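Local coordinates for protein SYE1 (Shewanella oneidensis, PDB 4AWT) that binds flavin mononucleotide and, as a member of the old yellow enzyme family, probably reduces activated carbon-carbon double bonds with NADH or NADPH as the source of electrons, at residues A30-D35 against Y68-G73; A46-A51 against A327-P332; Q117-S122 against R149-A154; D193-N198 against V244-I249; L267-V272 against G294-A299. The protein carries 1 engineered substitution. All blocks are in the same frame, centred on the assembly; numbering follows the deposited sequence. Where two conformers were deposited one is given.

Overall arrangement
Contact 1 joins the loop after strand 20-22 to the loop after strand 53-60, closing a loop that holds helix 39-46 and strand 53-60. Contact 2 starts inside it, at 46-51, and reaches forward to 327-332, past the last barrel strand 318-320; it therefore crosses contact 1 and encloses contacts 3, 4 and 5. Contact 3 pairs two short strands, 119-120 and 149-150. Contact 4 follows in series, tying the loop after helix 187-192 to the loop leading into helix 248-261, and touches contact 3 where Ser-122 OG meets Asn-198 N. Contact 5 pairs neighbouring barrel strands 266-270 and 295-299, its centre about 27 Å from that of contact 1, on the opposite side of the chain's centre.

Contact 1 of 5, residues A30-D35 against Y68-G73; sequences ASQPGD and YAWTPG. With BOG (octyl beta-D-glucopyranoside), chain D.
Ala-30 with Trp-70 and Asp-35 with Gly-73 form two backbone hydrogen bonds. Ala-30 N donates to Trp-70 O at 3.0 Å, and Gly-73 N to Asp-35 O at 3.0 Å, the latter nearly straight (162° at the hydrogen). Asp-35 O also receives a CA-H...O contact from Pro-72 CA.

Within 30-35, Gln-32 NE2 donates to Ala-30 O, met from above its carbonyl plane at 3.0 Å, and to the anti lone pair of Asp-35 OD1 at 2.8 Å; both acceptors lie close to the amide plane, which fixes the rotation of the amide. Asp-35 OD2 reaches outside, to Lys-66, in a salt bridge.

The remaining contacts are van der Waals. With chi2 at -57° the Gln-32 chain bends, and its CD comes 3.6 Å from Trp-70 CD1 at the indole edge, the amide and ring planes 60° apart. Trp-70 NE1 is bonded to Asp-134. Ala-30 CB meets Pro-72 CB at 4.0 Å.

Trp-70 belongs to the type II turn 68-71, and Thr-71 lies beside the FMN-binding Thr-26. The Gln-32 amide thus stiffens loop 30-35, while backbone bonds join it to 68-73, past the C-terminal ends of strands 20-22 and 53-60 on the FMN side.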
# COMPACT_ATOMS: atom_id res chain seq x y z
N ALA A 30 4.10 -13.14 -8.74
CA ALA A 30 4.52 -14.14 -7.78
C ALA A 30 4.46 -15.54 -8.40
O ALA A 30 3.60 -15.87 -9.20
CB ALA A 30 3.63 -14.08 -6.55
N SER A 31 5.42 -16.36 -7.97
CA SER A 31 5.52 -17.72 -8.48
C SER A 31 4.36 -18.58 -8.04
O SER A 31 3.85 -18.46 -6.93
CB SER A 31 6.83 -18.35 -8.01
OG SER A 31 7.92 -17.67 -8.61
N GLN A 32 4.01 -19.49 -8.94
CA GLN A 32 2.91 -20.40 -8.78
C GLN A 32 3.46 -21.85 -8.78
O GLN A 32 4.38 -22.17 -9.54
CB GLN A 32 1.92 -20.25 -9.96
CG GLN A 32 1.40 -18.79 -10.05
CD GLN A 32 0.76 -18.38 -8.75
OE1 GLN A 32 -0.10 -19.11 -8.22
NE2 GLN A 32 1.12 -17.23 -8.19
N PRO A 33 2.96 -22.76 -7.98
CA PRO A 33 1.90 -22.49 -7.04
C PRO A 33 2.54 -21.80 -5.84
O PRO A 33 3.77 -21.82 -5.65
CB PRO A 33 1.40 -23.91 -6.69
CG PRO A 33 2.64 -24.75 -6.82
CD PRO A 33 3.43 -24.18 -7.94
N GLY A 34 1.72 -21.19 -5.06
CA GLY A 34 2.12 -20.74 -3.73
C GLY A 34 2.20 -19.23 -3.55
O GLY A 34 2.39 -18.80 -2.39
N ASP A 35 2.06 -18.44 -4.61
CA ASP A 35 2.10 -17.00 -4.50
C ASP A 35 3.36 -16.52 -3.80
O ASP A 35 3.34 -15.74 -2.84
CB ASP A 35 0.84 -16.45 -3.82
CG ASP A 35 -0.43 -16.60 -4.65
OD1 ASP A 35 -0.35 -16.61 -5.89
OD2 ASP A 35 -1.50 -16.63 -4.00
N TYR A 68 -6.29 -10.22 -6.18
CA TYR A 68 -5.84 -10.24 -7.55
C TYR A 68 -4.99 -11.45 -7.77
O TYR A 68 -4.22 -11.85 -6.90
CB TYR A 68 -5.06 -8.95 -7.90
CG TYR A 68 -5.86 -7.71 -7.61
CD1 TYR A 68 -5.85 -7.16 -6.31
CD2 TYR A 68 -6.63 -7.08 -8.57
CE1 TYR A 68 -6.61 -6.06 -5.99
CE2 TYR A 68 -7.37 -5.95 -8.26
CZ TYR A 68 -7.38 -5.46 -6.96
OH TYR A 68 -8.10 -4.36 -6.59
N ALA A 69 -5.04 -12.00 -9.00
CA ALA A 69 -4.24 -13.17 -9.29
C ALA A 69 -2.75 -12.86 -9.10
O ALA A 69 -2.25 -11.80 -9.44
CB ALA A 69 -4.46 -13.62 -10.71
N TRP A 70 -2.04 -13.86 -8.57
CA TRP A 70 -0.58 -13.93 -8.62
C TRP A 70 0.10 -12.85 -7.77
O TRP A 70 1.27 -12.54 -8.00
CB TRP A 70 0.00 -13.92 -10.05
CG TRP A 70 -0.77 -14.77 -11.02
CD1 TRP A 70 -1.09 -16.11 -10.86
CD2 TRP A 70 -1.31 -14.35 -12.26
NE1 TRP A 70 -1.79 -16.53 -11.95
CE2 TRP A 70 -1.95 -15.47 -12.83
CE3 TRP A 70 -1.33 -13.14 -12.93
CZ2 TRP A 70 -2.59 -15.38 -14.05
CZ3 TRP A 70 -1.96 -13.04 -14.13
CH2 TRP A 70 -2.59 -14.15 -14.69
N THR A 71 -0.59 -12.30 -6.77
CA THR A 71 0.08 -11.40 -5.85
C THR A 71 0.80 -12.20 -4.79
O THR A 71 0.35 -13.30 -4.38
CB THR A 71 -0.90 -10.38 -5.23
OG1 THR A 71 -1.91 -11.05 -4.45
CG2 THR A 71 -1.62 -9.61 -6.31
N PRO A 72 1.95 -11.74 -4.31
CA PRO A 72 2.73 -12.51 -3.35
C PRO A 72 2.13 -12.45 -1.98
O PRO A 72 1.72 -11.38 -1.52
CB PRO A 72 4.09 -11.76 -3.35
CG PRO A 72 3.70 -10.32 -3.69
CD PRO A 72 2.60 -10.48 -4.73
N GLY A 73 2.11 -13.57 -1.26
CA GLY A 73 1.69 -13.58 0.10
C GLY A 73 2.82 -13.39 1.08
O GLY A 73 4.00 -13.38 0.73
C1 BOG D . -5.50 -2.38 -9.47
O1 BOG D . -5.47 -2.23 -10.86
C2 BOG D . -4.27 -3.04 -8.94
O2 BOG D . -4.15 -4.37 -9.39
C3 BOG D . -4.26 -3.11 -7.40
O3 BOG D . -3.00 -3.51 -6.94
C4 BOG D . -4.47 -1.68 -6.87
O4 BOG D . -4.54 -1.73 -5.49
C5 BOG D . -5.71 -1.03 -7.47
O5 BOG D . -5.54 -1.04 -8.87
C6 BOG D . -5.90 0.38 -6.98
O6 BOG D . -7.12 0.82 -7.54
C1' BOG D . -6.73 -2.16 -11.48
C2' BOG D . -6.71 -2.18 -13.01
C3' BOG D . -5.71 -1.24 -13.62
C4' BOG D . -5.80 -0.85 -15.08
C5' BOG D . -4.49 -1.28 -15.76
C6' BOG D . -4.75 -2.43 -16.73
C7' BOG D . -3.43 -2.88 -17.39
C8' BOG D . -3.81 -3.57 -18.68

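Contact 2 of 5, residues A46-A51 against A327-P332; sequences AQRASA and ANPDLP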
# COMPACT_ATOMS: atom_id res chain seq x y z
N ALA A 46 15.55 -4.30 -6.58
CA ALA A 46 16.93 -3.84 -6.44
C ALA A 46 17.29 -2.81 -7.49
O ALA A 46 18.07 -1.90 -7.20
CB ALA A 46 17.87 -5.02 -6.48
N GLN A 47 16.73 -2.93 -8.69
CA GLN A 47 16.93 -1.93 -9.74
C GLN A 47 16.45 -0.55 -9.34
O GLN A 47 16.89 0.43 -9.93
CB GLN A 47 16.19 -2.33 -11.00
CG GLN A 47 16.83 -3.47 -11.80
CD GLN A 47 16.04 -3.85 -13.02
OE1 GLN A 47 16.62 -4.58 -13.93
NE2 GLN A 47 14.87 -3.49 -13.17
N ARG A 48 15.52 -0.48 -8.39
CA ARG A 48 14.85 0.76 -7.99
C ARG A 48 15.31 1.26 -6.62
O ARG A 48 14.73 2.18 -6.06
CB ARG A 48 13.33 0.53 -8.08
CG ARG A 48 12.91 0.43 -9.54
CD ARG A 48 11.58 -0.28 -9.81
NE ARG A 48 11.30 -0.29 -11.23
CZ ARG A 48 11.96 -1.00 -12.11
NH1 ARG A 48 12.80 -1.92 -11.73
NH2 ARG A 48 11.78 -0.79 -13.42
N ALA A 49 16.39 0.68 -6.11
CA ALA A 49 16.85 0.92 -4.74
C ALA A 49 17.60 2.22 -4.58
O ALA A 49 18.10 2.49 -3.46
CB ALA A 49 17.62 -0.29 -4.26
N SER A 50 17.65 3.09 -5.59
CA SER A 50 18.08 4.46 -5.38
C SER A 50 16.97 5.30 -4.77
O SER A 50 17.23 6.43 -4.36
CB SER A 50 18.63 5.09 -6.65
OG SER A 50 17.63 5.24 -7.61
N ALA A 51 15.73 4.79 -4.69
CA ALA A 51 14.72 5.42 -3.87
C ALA A 51 15.24 5.56 -2.44
O ALA A 51 16.02 4.75 -1.97
CB ALA A 51 13.47 4.56 -3.86
N ALA A 327 8.58 2.40 -15.07
CA ALA A 327 9.30 2.52 -16.32
C ALA A 327 10.70 3.13 -16.19
O ALA A 327 11.43 3.14 -17.16
CB ALA A 327 8.49 3.33 -17.32
N ASN A 328 11.04 3.63 -15.02
CA ASN A 328 12.29 4.36 -14.82
C ASN A 328 12.95 3.81 -13.57
O ASN A 328 12.71 4.28 -12.47
CB ASN A 328 12.06 5.86 -14.67
CG ASN A 328 11.43 6.43 -15.94
OD1 ASN A 328 12.14 6.76 -16.88
ND2 ASN A 328 10.10 6.49 -15.94
N PRO A 329 13.79 2.76 -13.71
CA PRO A 329 14.40 2.18 -12.52
C PRO A 329 15.26 3.18 -11.77
O PRO A 329 15.38 3.13 -10.55
CB PRO A 329 15.19 0.99 -13.05
CG PRO A 329 15.46 1.33 -14.51
CD PRO A 329 14.20 2.04 -14.95
N ASP A 330 15.88 4.09 -12.55
CA ASP A 330 16.71 5.17 -12.10
C ASP A 330 15.92 6.46 -12.02
O ASP A 330 16.44 7.56 -12.29
CB ASP A 330 17.93 5.35 -13.01
CG ASP A 330 17.59 5.61 -14.45
OD1 ASP A 330 16.43 5.34 -14.89
OD2 ASP A 330 18.50 6.06 -15.16
N LEU A 331 14.65 6.40 -11.58
CA LEU A 331 13.84 7.59 -11.50
C LEU A 331 14.51 8.69 -10.71
O LEU A 331 14.49 9.85 -11.16
CB LEU A 331 12.45 7.25 -10.92
CG LEU A 331 11.53 8.46 -10.83
CD1 LEU A 331 11.14 9.01 -12.17
CD2 LEU A 331 10.30 8.09 -10.03
N PRO A 332 15.12 8.44 -9.54
CA PRO A 332 15.73 9.56 -8.79
C PRO A 332 16.76 10.31 -9.65
O PRO A 332 16.71 11.56 -9.69
CB PRO A 332 16.30 8.89 -7.56
CG PRO A 332 15.40 7.67 -7.34
CD PRO A 332 15.15 7.18 -8.76
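Arg-48 and Pro-329 form the tight part of this contact. The guanidinium lies with one face against the proline: Pro-329 CB sits 3.7 Å above its plane, offset toward the rim. Arg-48 CG, beside the backbone N with chi1 at -71°, packs 3.8 Å from Pro-329 CA. The backbone joins in through a CA-H...O contact from Arg-48 CA to Pro-329 O, 3.5 Å long and almost linear at 171°. Close by, Gln-47 O and Pro-329 O, both acceptors, stand 3.2 Å apart without a bond. The guanidinium is held by carbonyls: NE bonds to Phe-325 O, NH1 to Tyr-44 O and NH2 to Ile-326 O. Three acceptors on three nitrogens would fix its rotation.

Toward solvent the packing is sparser. Exposed Ser-50 touches the Pro-332 ring through OG, 3.3 Å from CG, while Gln-47 adds a peripheral CB contact with Pro-329 CB at 4.0 Å.

Two overlapping type I turns, 46-49 and 48-51, lead from helix 39-46 toward strand 53-60 and abut the turn 328-331. The contact thus joins this early helix-to-strand connection of a TIM barrel to the segment past its last strand, 318-320, between helices 323-327 and 331-337.

Contact 3 of 5, residues Q117-S122 against R149-A154; sequences QPISSS and RAMTKA
Arg-149 and Ile-119 meet through matching first torsions: chi1 is 64° in the arginine and 63° in the isoleucine, each placing its CG or CG1 between the backbone N and the carbonyl carbon; in Ile-119 this sets CG2 anti to the carbonyl carbon, where it meets the guanidinium. The side chains lie side by side, pointing the same way, with Ile-119 CG2 3.4 Å above one face of the guanidinium, offset toward its rim. At the edge of that group a water accepts from Arg-149 NE at 2.8 Å and donates to Gln-117 O, while NH1 forms a salt bridge with Asp-155 of helix 153-172.

The backbones make a two-stranded parallel ladder, 119-120 with 149-150, separate from the eight-stranded barrel. Arg-149 N donates to Pro-118 O, Ser-120 N to Arg-149 O at 3.0 Å, and Met-151 N to Ser-120 O at 2.9 Å. An alanine in place of Arg-149 would probably leave Asp-155 without this ion pair and uncover Ile-119 CG2 where the guanidinium now lies.

Just past strand 149-150, Met-151 CG approaches Ile-119 CD1 at 3.9 Å. On the other face of the ladder, Ala-150 CB packs 4.0 Å from Ser-122 CA.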
# COMPACT_ATOMS: atom_id res chain seq x y z
N GLN A 117 -16.49 -16.79 0.07
CA GLN A 117 -17.13 -15.53 -0.09
C GLN A 117 -16.24 -14.46 0.53
O GLN A 117 -15.68 -14.63 1.61
CB GLN A 117 -18.47 -15.57 0.63
CG GLN A 117 -19.26 -14.29 0.45
CD GLN A 117 -20.67 -14.38 0.99
OE1 GLN A 117 -21.02 -15.29 1.75
NE2 GLN A 117 -21.46 -13.41 0.62
N PRO A 118 -16.12 -13.30 -0.14
CA PRO A 118 -15.33 -12.21 0.46
C PRO A 118 -15.94 -11.71 1.76
O PRO A 118 -17.15 -11.86 1.97
CB PRO A 118 -15.40 -11.13 -0.63
CG PRO A 118 -15.67 -11.85 -1.88
CD PRO A 118 -16.61 -12.94 -1.47
N ILE A 119 -15.13 -11.07 2.59
CA ILE A 119 -15.58 -10.47 3.83
C ILE A 119 -15.46 -8.96 3.76
O ILE A 119 -14.60 -8.41 3.06
CB ILE A 119 -14.85 -11.01 5.05
CG1 ILE A 119 -13.34 -10.73 5.09
CG2 ILE A 119 -15.12 -12.53 5.17
CD1 ILE A 119 -12.62 -11.08 6.34
N SER A 120 -16.29 -8.29 4.57
CA SER A 120 -16.25 -6.83 4.65
C SER A 120 -16.81 -6.40 5.99
O SER A 120 -17.22 -7.21 6.83
CB SER A 120 -16.99 -6.22 3.49
OG SER A 120 -16.80 -4.80 3.39
N SER A 121 -16.89 -5.08 6.17
CA SER A 121 -17.63 -4.54 7.32
C SER A 121 -19.10 -4.96 7.23
O SER A 121 -19.71 -5.27 8.25
CB SER A 121 -17.47 -3.05 7.35
OG SER A 121 -17.91 -2.52 6.08
N SER A 122 -19.65 -4.90 6.04
CA SER A 122 -21.04 -5.03 5.72
C SER A 122 -21.27 -5.98 4.60
O SER A 122 -20.32 -6.52 4.02
CB SER A 122 -21.55 -3.63 5.34
OG SER A 122 -21.36 -2.86 6.55
N ARG A 149 -19.79 -11.06 2.72
CA ARG A 149 -20.47 -11.27 3.99
C ARG A 149 -19.88 -10.34 5.04
O ARG A 149 -18.70 -9.97 4.97
CB ARG A 149 -20.42 -12.74 4.43
CG ARG A 149 -19.03 -13.24 4.72
CD ARG A 149 -19.06 -14.70 5.15
NE ARG A 149 -17.76 -15.20 5.55
CZ ARG A 149 -17.19 -14.93 6.72
NH1 ARG A 149 -17.80 -14.26 7.65
NH2 ARG A 149 -15.97 -15.37 6.91
N ALA A 150 -20.69 -9.94 6.03
CA ALA A 150 -20.24 -9.07 7.08
C ALA A 150 -19.39 -9.81 8.10
O ALA A 150 -19.77 -10.87 8.56
CB ALA A 150 -21.43 -8.42 7.76
N MET A 151 -18.29 -9.26 8.50
CA MET A 151 -17.43 -9.89 9.48
C MET A 151 -18.14 -10.01 10.81
O MET A 151 -18.76 -9.08 11.30
CB MET A 151 -16.14 -9.06 9.67
CG MET A 151 -15.24 -9.20 8.49
SD MET A 151 -13.80 -8.12 8.54
CE MET A 151 -12.82 -8.91 9.75
N THR A 152 -17.92 -11.16 11.47
CA THR A 152 -18.30 -11.31 12.87
C THR A 152 -17.19 -10.84 13.78
O THR A 152 -16.07 -10.56 13.34
CB THR A 152 -18.58 -12.78 13.16
OG1 THR A 152 -17.37 -13.47 13.02
CG2 THR A 152 -19.62 -13.34 12.24
N LYS A 153 -17.48 -10.76 15.06
CA LYS A 153 -16.46 -10.49 16.05
C LYS A 153 -15.30 -11.44 15.95
O LYS A 153 -14.13 -11.03 16.08
CB LYS A 153 -17.18 -10.62 17.41
CG LYS A 153 -16.31 -10.52 18.61
CD LYS A 153 -17.04 -10.64 19.93
CE LYS A 153 -16.12 -10.76 21.13
NZ LYS A 153 -16.83 -10.52 22.37
N ALA A 154 -15.59 -12.70 15.75
CA ALA A 154 -14.51 -13.69 15.63
C ALA A 154 -13.69 -13.43 14.37
O ALA A 154 -12.48 -13.62 14.36
CB ALA A 154 -15.07 -15.11 15.68
O HOH W 1 -16.12 -16.39 3.59

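Contact 4 of 5, residues D193-N198 against V244-I249; sequences DSEANN and VDADPI
Ser-194 and Asp-245 meet through a backbone donor: Ser-194 N gives its hydrogen to Asp-245 OD1 at 2.9 Å, on the anti lone pair of that oxygen. The serine hydroxyl works in both directions. Its OG accepts from Ala-246 N at 3.0 Å and donates to Glu-195 OE2 at 2.6 Å; the glutamate chain, bent at chi2 (-41°), brings CD round toward the hydroxyl. Glu-195 N in turn donates to Val-244 O at 2.9 Å, nearly in line with the carbonyl.

Asp-245 has a second oxygen with other duties. OD2 accepts from Asp-247 N, 3.3 Å away and well above the carboxylate plane, which makes an Asx turn just before helix 248-261; Thr-251 OG1 bonds to it as well. Asp-193 OD1, 4.6 Å from Asp-245 OD1, is bonded to Tyr-252 OH of the same helix. An alanine in place of Asp-245 would probably leave Ser-194 N without its acceptor and deprive the turn at Asp-247 N of its anchor.

Ser-194 also borders the pocket of a bound ethyl hydrogen carbonate. With three acidic side chains gathered here, like charges would be expected to repel. Their bonds to backbone N-H groups and hydroxyls are likely to offset that cost, and Arg-210 adds a long, weak ion pair to Asp-245.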
# COMPACT_ATOMS: atom_id res chain seq x y z
N ASP A 193 -14.91 4.28 6.02
CA ASP A 193 -15.74 5.17 5.21
C ASP A 193 -17.22 4.88 5.45
O ASP A 193 -17.70 3.76 5.32
CB ASP A 193 -15.39 5.05 3.76
CG ASP A 193 -14.08 5.71 3.33
OD1 ASP A 193 -13.44 6.32 4.21
OD2 ASP A 193 -13.76 5.59 2.13
N SER A 194 -17.96 5.94 5.79
CA SER A 194 -19.32 5.78 6.28
C SER A 194 -20.21 5.06 5.30
O SER A 194 -21.09 4.29 5.73
CB SER A 194 -19.90 7.13 6.62
OG SER A 194 -20.02 7.97 5.52
N GLU A 195 -20.08 5.28 3.98
CA GLU A 195 -21.05 4.72 3.07
C GLU A 195 -20.74 3.23 2.77
O GLU A 195 -21.55 2.57 2.11
CB GLU A 195 -21.14 5.55 1.80
CG GLU A 195 -21.48 7.00 2.10
CD GLU A 195 -22.54 7.25 3.18
OE1 GLU A 195 -23.65 6.86 2.74
OE2 GLU A 195 -22.35 7.77 4.34
N ALA A 196 -19.62 2.75 3.22
CA ALA A 196 -19.27 1.34 3.07
C ALA A 196 -19.56 0.51 4.32
O ALA A 196 -19.39 -0.70 4.27
CB ALA A 196 -17.80 1.22 2.69
N ASN A 197 -19.96 1.16 5.41
CA ASN A 197 -20.05 0.54 6.70
C ASN A 197 -21.49 0.78 7.22
O ASN A 197 -21.82 1.86 7.64
CB ASN A 197 -19.02 1.11 7.62
CG ASN A 197 -18.95 0.47 8.98
OD1 ASN A 197 -17.88 0.62 9.69
ND2 ASN A 197 -19.93 -0.18 9.38
N ASN A 198 -22.29 -0.32 7.23
CA ASN A 198 -23.62 -0.15 7.84
C ASN A 198 -23.74 -1.01 9.10
O ASN A 198 -24.87 -1.38 9.49
CB ASN A 198 -24.70 -0.43 6.83
CG ASN A 198 -24.71 -1.79 6.23
OD1 ASN A 198 -25.39 -1.95 5.21
ND2 ASN A 198 -24.08 -2.79 6.75
N VAL A 244 -16.77 5.44 -0.03
CA VAL A 244 -17.06 6.86 0.07
C VAL A 244 -17.34 7.20 1.52
O VAL A 244 -18.14 6.47 2.14
CB VAL A 244 -18.33 7.21 -0.78
CG1 VAL A 244 -18.65 8.69 -0.69
CG2 VAL A 244 -18.10 6.81 -2.24
N ASP A 245 -16.75 8.26 2.05
CA ASP A 245 -17.07 8.74 3.37
C ASP A 245 -17.86 10.05 3.25
O ASP A 245 -17.58 10.87 2.38
CB ASP A 245 -15.84 9.00 4.19
CG ASP A 245 -16.14 9.37 5.60
OD1 ASP A 245 -16.88 8.57 6.27
OD2 ASP A 245 -15.72 10.43 6.05
N ALA A 246 -18.82 10.27 4.07
CA ALA A 246 -19.70 11.45 4.02
C ALA A 246 -18.99 12.71 4.50
O ALA A 246 -19.32 13.81 4.01
CB ALA A 246 -20.95 11.25 4.83
N ASP A 247 -18.03 12.63 5.40
CA ASP A 247 -17.37 13.79 5.96
C ASP A 247 -15.87 13.47 6.06
O ASP A 247 -15.33 13.33 7.14
CB ASP A 247 -17.97 14.18 7.31
CG ASP A 247 -17.56 15.50 7.89
OD1 ASP A 247 -16.65 16.15 7.29
OD2 ASP A 247 -18.12 15.89 8.95
N PRO A 248 -15.23 13.38 4.91
CA PRO A 248 -13.85 12.85 4.96
C PRO A 248 -12.88 13.77 5.63
O PRO A 248 -11.90 13.27 6.20
CB PRO A 248 -13.54 12.59 3.46
CG PRO A 248 -14.50 13.47 2.74
CD PRO A 248 -15.72 13.52 3.57
N ILE A 249 -13.07 15.09 5.63
CA ILE A 249 -12.13 15.92 6.38
C ILE A 249 -12.16 15.58 7.84
O ILE A 249 -11.10 15.49 8.48
CB ILE A 249 -12.37 17.42 6.10
CG1 ILE A 249 -12.28 17.65 4.59
CG2 ILE A 249 -11.39 18.30 6.85
CD1 ILE A 249 -12.13 19.09 4.18

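Contact 5 of 5, residues L267-V272 against G294-A299; sequences LHIAEV and GVLIYA. With FMN (flavin mononucleotide), chain B.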
# COMPACT_ATOMS: atom_id res chain seq x y z
N LEU A 267 2.83 8.22 7.92
CA LEU A 267 1.47 8.20 7.37
C LEU A 267 1.63 8.50 5.88
O LEU A 267 2.26 9.49 5.51
CB LEU A 267 0.59 9.25 8.05
CG LEU A 267 -0.80 9.39 7.50
CD1 LEU A 267 -1.58 8.12 7.56
CD2 LEU A 267 -1.54 10.50 8.25
N HIS A 268 1.04 7.64 5.06
CA HIS A 268 1.15 7.70 3.61
C HIS A 268 -0.24 7.95 3.03
O HIS A 268 -1.15 7.16 3.26
CB HIS A 268 1.76 6.39 3.14
CG HIS A 268 2.06 6.26 1.68
ND1 HIS A 268 2.68 5.13 1.20
CD2 HIS A 268 1.91 7.07 0.61
CE1 HIS A 268 2.87 5.32 -0.10
NE2 HIS A 268 2.42 6.47 -0.53
N ILE A 269 -0.38 9.06 2.33
CA ILE A 269 -1.64 9.46 1.73
C ILE A 269 -1.60 9.11 0.24
O ILE A 269 -0.74 9.63 -0.51
CB ILE A 269 -1.92 10.95 1.93
CG1 ILE A 269 -1.90 11.33 3.41
CG2 ILE A 269 -3.21 11.34 1.24
CD1 ILE A 269 -2.92 10.63 4.28
N ALA A 270 -2.53 8.26 -0.18
CA ALA A 270 -2.71 7.92 -1.59
C ALA A 270 -3.68 8.95 -2.17
O ALA A 270 -4.90 8.89 -1.99
CB ALA A 270 -3.25 6.53 -1.73
N GLU A 271 -3.11 9.98 -2.79
CA GLU A 271 -3.83 11.15 -3.24
C GLU A 271 -4.55 10.98 -4.56
O GLU A 271 -5.50 11.72 -4.86
CB GLU A 271 -2.80 12.33 -3.29
CG GLU A 271 -3.34 13.67 -3.61
CD GLU A 271 -2.31 14.76 -3.45
OE1 GLU A 271 -1.18 14.45 -2.98
OE2 GLU A 271 -2.63 15.91 -3.78
N VAL A 272 -4.08 10.05 -5.38
CA VAL A 272 -4.67 9.68 -6.66
C VAL A 272 -4.73 8.18 -6.72
O VAL A 272 -3.77 7.53 -6.27
CB VAL A 272 -3.84 10.22 -7.84
CG1 VAL A 272 -4.39 9.74 -9.18
CG2 VAL A 272 -3.72 11.73 -7.79
N GLY A 294 4.50 12.71 12.51
CA GLY A 294 5.59 11.89 12.02
C GLY A 294 5.93 12.19 10.57
O GLY A 294 5.70 13.30 10.07
N VAL A 295 6.49 11.23 9.88
CA VAL A 295 6.85 11.42 8.47
C VAL A 295 5.61 11.27 7.62
O VAL A 295 4.89 10.28 7.69
CB VAL A 295 7.94 10.40 8.06
CG1 VAL A 295 8.16 10.41 6.56
CG2 VAL A 295 9.23 10.71 8.81
N LEU A 296 5.34 12.30 6.79
CA LEU A 296 4.16 12.32 5.96
C LEU A 296 4.58 12.12 4.51
O LEU A 296 5.41 12.86 3.96
CB LEU A 296 3.47 13.65 6.32
CG LEU A 296 2.10 13.91 5.73
CD1 LEU A 296 1.13 12.77 6.02
CD2 LEU A 296 1.53 15.21 6.29
N ILE A 297 4.00 11.10 3.88
CA ILE A 297 4.29 10.71 2.52
C ILE A 297 3.04 10.92 1.69
O ILE A 297 1.96 10.51 2.12
CB ILE A 297 4.72 9.23 2.43
CG1 ILE A 297 5.78 8.89 3.46
CG2 ILE A 297 5.12 8.89 1.02
CD1 ILE A 297 6.27 7.46 3.44
N TYR A 298 3.16 11.53 0.50
CA TYR A 298 2.06 11.60 -0.46
C TYR A 298 2.50 10.94 -1.75
O TYR A 298 3.64 11.07 -2.16
CB TYR A 298 1.65 13.04 -0.77
CG TYR A 298 0.83 13.71 0.30
CD1 TYR A 298 1.39 14.19 1.46
CD2 TYR A 298 -0.52 13.86 0.13
CE1 TYR A 298 0.63 14.82 2.41
CE2 TYR A 298 -1.31 14.48 1.11
CZ TYR A 298 -0.71 14.96 2.26
OH TYR A 298 -1.51 15.59 3.15
N ALA A 299 1.53 10.32 -2.43
CA ALA A 299 1.74 9.81 -3.78
C ALA A 299 0.49 10.08 -4.60
O ALA A 299 -0.63 9.99 -4.09
CB ALA A 299 2.02 8.31 -3.80
N1 FMN B . -1.28 1.03 -4.10
C2 FMN B . -1.19 0.31 -2.99
O2 FMN B . -1.34 0.81 -1.85
N3 FMN B . -0.91 -1.05 -3.07
C4 FMN B . -0.71 -1.71 -4.27
O4 FMN B . -0.36 -2.92 -4.25
C4A FMN B . -0.93 -0.96 -5.43
N5 FMN B . -0.85 -1.56 -6.68
C5A FMN B . -0.65 -0.70 -7.80
C6 FMN B . -0.30 -1.24 -9.02
C7 FMN B . -0.06 -0.42 -10.15
C7M FMN B . 0.44 -1.08 -11.41
C8 FMN B . -0.23 0.92 -10.02
C8M FMN B . 0.04 1.87 -11.18
C9 FMN B . -0.60 1.48 -8.78
C9A FMN B . -0.80 0.68 -7.66
N10 FMN B . -1.11 1.24 -6.40
C10 FMN B . -1.11 0.43 -5.28
C1' FMN B . -1.20 2.70 -6.27
C2' FMN B . 0.17 3.41 -6.27
O2' FMN B . 0.88 3.12 -5.07
C3' FMN B . 0.04 4.92 -6.34
O3' FMN B . -0.56 5.46 -5.17
C4' FMN B . -0.70 5.45 -7.57
O4' FMN B . -0.29 4.79 -8.76
C5' FMN B . -0.62 6.96 -7.70
O5' FMN B . 0.74 7.40 -7.87
P FMN B . 1.28 7.75 -9.35
O1P FMN B . 1.32 6.45 -10.11
O2P FMN B . 0.31 8.73 -9.97
O3P FMN B . 2.64 8.32 -9.09
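The His-268 ring has Ile-297 CG2 over one face, 4.0 Å from its centroid and 21° off the normal, a CH-pi contact. At its edge, in plane, lies Ala-299 CB, 3.8 Å from NE2. Its ND1 is hydrogen-bonded to Glu-179. Tyr-298 offers one ring face to Ile-269, whose CB stands 4.0 Å from the ring centroid in a second CH-pi contact; Glu-271 OE1 approaches Tyr-298 CD2 at 3.2 Å while bonding to Tyr-302 OH. The carboxylate of Glu-271 is turned 72° to the tyrosine ring, and its OE2 forms a salt bridge with Lys-285 of helix 282-291.

Between the His-268/Ile-297 face and the Ile-269/Tyr-298 face runs a parallel ladder of five backbone bonds, the first from Leu-267 N to Val-295 O, the last from Glu-271 N to Ala-299 O at 2.8 Å. The strand axes approach to 4.6 Å at an angle of 18°. Leu-296 CD1 packs 4.1 Å from Leu-267 CB.

Past the strand, Val-272 O comes 3.5 Å from C5' of the flavin mononucleotide. Strand 266-270, helix 282-291 and strand 295-299 make a beta-alpha-beta unit of the TIM barrel, with the cofactor at the C-terminal ends of its strands.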